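Local coordinates for protein putative phosphohistidine phosphatase SixA (Agrobacterium tumefaciens, PDB 2RFL) that probably acts as a phosphohistidine phosphatase of the histidine phosphatase superfamily, removing phosphate from phosphorylated histidine in a partner protein, at residues 29-34 and 63-68. Residues are numbered along the deposited sequence; the frame is centred on the assembly and turned at random.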
loop_
_atom_site.group_PDB
_atom_site.type_symbol
_atom_site.label_atom_id
_atom_site.label_comp_id
_atom_site.label_asym_id
_atom_site.label_seq_id
_atom_site.Cartn_x
_atom_site.Cartn_y
_atom_site.Cartn_z
ATOM N N PHE A 29 -9.334 7.643 -13.711
ATOM C CA PHE A 29 -8.505 6.463 -13.833
ATOM C C PHE A 29 -7.128 6.800 -14.443
ATOM O O PHE A 29 -6.067 6.360 -13.936
ATOM C CB PHE A 29 -9.272 5.429 -14.634
ATOM C CG PHE A 29 -8.555 4.135 -14.806
ATOM C CD1 PHE A 29 -8.423 3.258 -13.743
ATOM C CD2 PHE A 29 -8.006 3.786 -16.037
ATOM C CE1 PHE A 29 -7.769 2.039 -13.909
ATOM C CE2 PHE A 29 -7.355 2.590 -16.212
ATOM C CZ PHE A 29 -7.228 1.710 -15.157
ATOM N N ASP A 30 -7.160 7.648 -15.476
ATOM C CA ASP A 30 -5.961 8.047 -16.220
ATOM C C ASP A 30 -5.082 9.169 -15.645
ATOM O O ASP A 30 -4.164 9.615 -16.315
ATOM C CB ASP A 30 -6.313 8.326 -17.694
ATOM C CG ASP A 30 -6.730 7.071 -18.405
ATOM O OD1 ASP A 30 -6.505 5.990 -17.821
ATOM O OD2 ASP A 30 -7.282 7.139 -19.500
ATOM N N ARG A 31 -5.343 9.617 -14.422
ATOM C CA ARG A 31 -4.538 10.694 -13.884
ATOM C C ARG A 31 -3.159 10.151 -13.546
ATOM O O ARG A 31 -3.043 8.987 -13.144
ATOM C CB ARG A 31 -5.190 11.312 -12.651
ATOM C CG ARG A 31 -6.449 12.112 -12.929
ATOM C CD ARG A 31 -7.202 12.274 -11.635
ATOM N NE ARG A 31 -6.300 12.619 -10.546
ATOM C CZ ARG A 31 -6.561 12.446 -9.259
ATOM N NH1 ARG A 31 -7.710 11.919 -8.868
ATOM N NH2 ARG A 31 -5.660 12.808 -8.354
ATOM N N GLY A 32 -2.122 10.977 -13.718
ATOM C CA GLY A 32 -0.743 10.539 -13.482
ATOM C C GLY A 32 -0.165 10.972 -12.152
ATOM O O GLY A 32 -0.805 11.691 -11.389
ATOM N N LEU A 33 1.037 10.506 -11.854
ATOM C CA LEU A 33 1.773 11.049 -10.756
ATOM C C LEU A 33 2.330 12.340 -11.292
ATOM O O LEU A 33 2.786 12.382 -12.437
ATOM C CB LEU A 33 2.906 10.126 -10.322
ATOM C CG LEU A 33 2.682 8.701 -9.784
ATOM C CD1 LEU A 33 3.980 8.066 -9.542
ATOM C CD2 LEU A 33 1.902 8.775 -8.486
ATOM N N ASN A 34 2.216 13.415 -10.493
ATOM C CA ASN A 34 2.911 14.680 -10.760
ATOM C C ASN A 34 4.371 14.567 -10.324
ATOM O O ASN A 34 4.794 13.501 -9.872
ATOM C CB ASN A 34 2.195 15.843 -10.053
ATOM C CG ASN A 34 2.247 15.750 -8.536
ATOM O OD1 ASN A 34 2.585 14.723 -7.962
ATOM N ND2 ASN A 34 1.880 16.834 -7.881
ATOM N N ALA A 63 -5.043 1.512 -11.983
ATOM C CA ALA A 63 -5.108 2.965 -12.299
ATOM C C ALA A 63 -3.702 3.500 -12.516
ATOM O O ALA A 63 -2.827 3.251 -11.717
ATOM C CB ALA A 63 -5.827 3.758 -11.228
ATOM N N ALA A 64 -3.482 4.216 -13.607
ATOM C CA ALA A 64 -2.144 4.678 -13.899
ATOM C C ALA A 64 -1.377 5.116 -12.613
ATOM O O ALA A 64 -0.283 4.602 -12.361
ATOM C CB ALA A 64 -2.181 5.726 -14.888
ATOM N N ARG A 65 -1.956 6.000 -11.786
ATOM C CA ARG A 65 -1.266 6.498 -10.594
ATOM C C ARG A 65 -0.819 5.385 -9.641
ATOM O O ARG A 65 0.028 5.602 -8.780
ATOM C CB ARG A 65 -2.095 7.551 -9.834
ATOM C CG ARG A 65 -3.251 7.015 -8.942
ATOM C CD ARG A 65 -4.086 8.233 -8.356
ATOM N NE ARG A 65 -5.498 7.964 -7.992
ATOM C CZ ARG A 65 -6.522 7.921 -8.860
ATOM N NH1 ARG A 65 -6.352 8.105 -10.179
ATOM N NH2 ARG A 65 -7.749 7.691 -8.403
ATOM N N CYS A 66 -1.380 4.198 -9.784
ATOM C CA CYS A 66 -1.020 3.112 -8.887
ATOM C C CYS A 66 0.052 2.366 -9.588
ATOM O O CYS A 66 1.024 1.971 -8.994
ATOM C CB CYS A 66 -2.205 2.188 -8.587
ATOM S SG CYS A 66 -3.181 2.731 -7.169
ATOM N N ARG A 67 -0.135 2.219 -10.882
ATOM C CA ARG A 67 0.802 1.580 -11.748
ATOM C C ARG A 67 2.217 2.209 -11.648
ATOM O O ARG A 67 3.182 1.514 -11.376
ATOM C CB ARG A 67 0.222 1.613 -13.158
ATOM C CG ARG A 67 -0.815 0.541 -13.350
ATOM C CD ARG A 67 -1.117 0.418 -14.827
ATOM N NE ARG A 67 -1.924 -0.746 -15.170
ATOM C CZ ARG A 67 -1.444 -1.972 -15.427
ATOM N NH1 ARG A 67 -0.152 -2.227 -15.357
ATOM N NH2 ARG A 67 -2.263 -2.963 -15.754
ATOM N N GLN A 68 2.287 3.538 -11.810
ATOM C CA GLN A 68 3.522 4.312 -11.720
ATOM C C GLN A 68 4.048 4.215 -10.279
ATOM O O GLN A 68 5.250 3.937 -10.093
ATOM C CB GLN A 68 3.347 5.777 -12.147
ATOM C CG GLN A 68 2.909 6.044 -13.591
ATOM C CD GLN A 68 2.187 7.432 -13.766
ATOM O OE1 GLN A 68 1.680 8.057 -12.823
ATOM N NE2 GLN A 68 2.087 7.847 -14.975
#
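Ala63, the N-cap residue of helix 64-77, meets the ring of Phe29: CE1 of Phe29 comes to 3.2 Å from CA of Ala63, and CD1 of Phe29 lies 3.6 Å from CB of Ala63. With CG anti to the backbone N, the ring swings back across the start of the helix although its CB departs from it. One residue on, the amide N of Ala64 gives a weak, bent hydrogen bond to the carbonyl O of Phe29 (3.4 Å), and CB of Ala64 makes van der Waals contact with the carbonyl O of Arg31.

Arg65 makes the most extensive contact. With CG set between the backbone N and the carbonyl carbon (chi1 78°) and the chain stretched out to NE, its guanidinium lies flat against that of Arg31, planes 16° apart and centres separated by 4.5 Å; NH1 of Arg31 sits over the middle of the Arg65 group. Two like charges this close would probably repel, but Asp28 forms salt bridges to both, one carboxylate oxygen to each arginine.

A helical turn later, Gln68, its CB pointing at the loop, extends its amide to the backbone of Leu33: OE1 of Gln68 accepts a hydrogen bond from N of Leu33 at 2.7 Å (N-H...O 153°). The two side chains run antiparallel alongside one another, CD1 of Leu33 lying 3.5 Å from CB of Gln68.

Arg65 also packs on His16, the histidine of the superfamily's Arg-His signature, and occupies the place of a phosphate-binding arginine in relatives, so the contact probably borders the active site. The loop following strand 10-15 is thus laid across the first turn of helix 64-77, which follows strand 57-60, while Phe38 of helix 35-51 touches both Leu33 and Gln68.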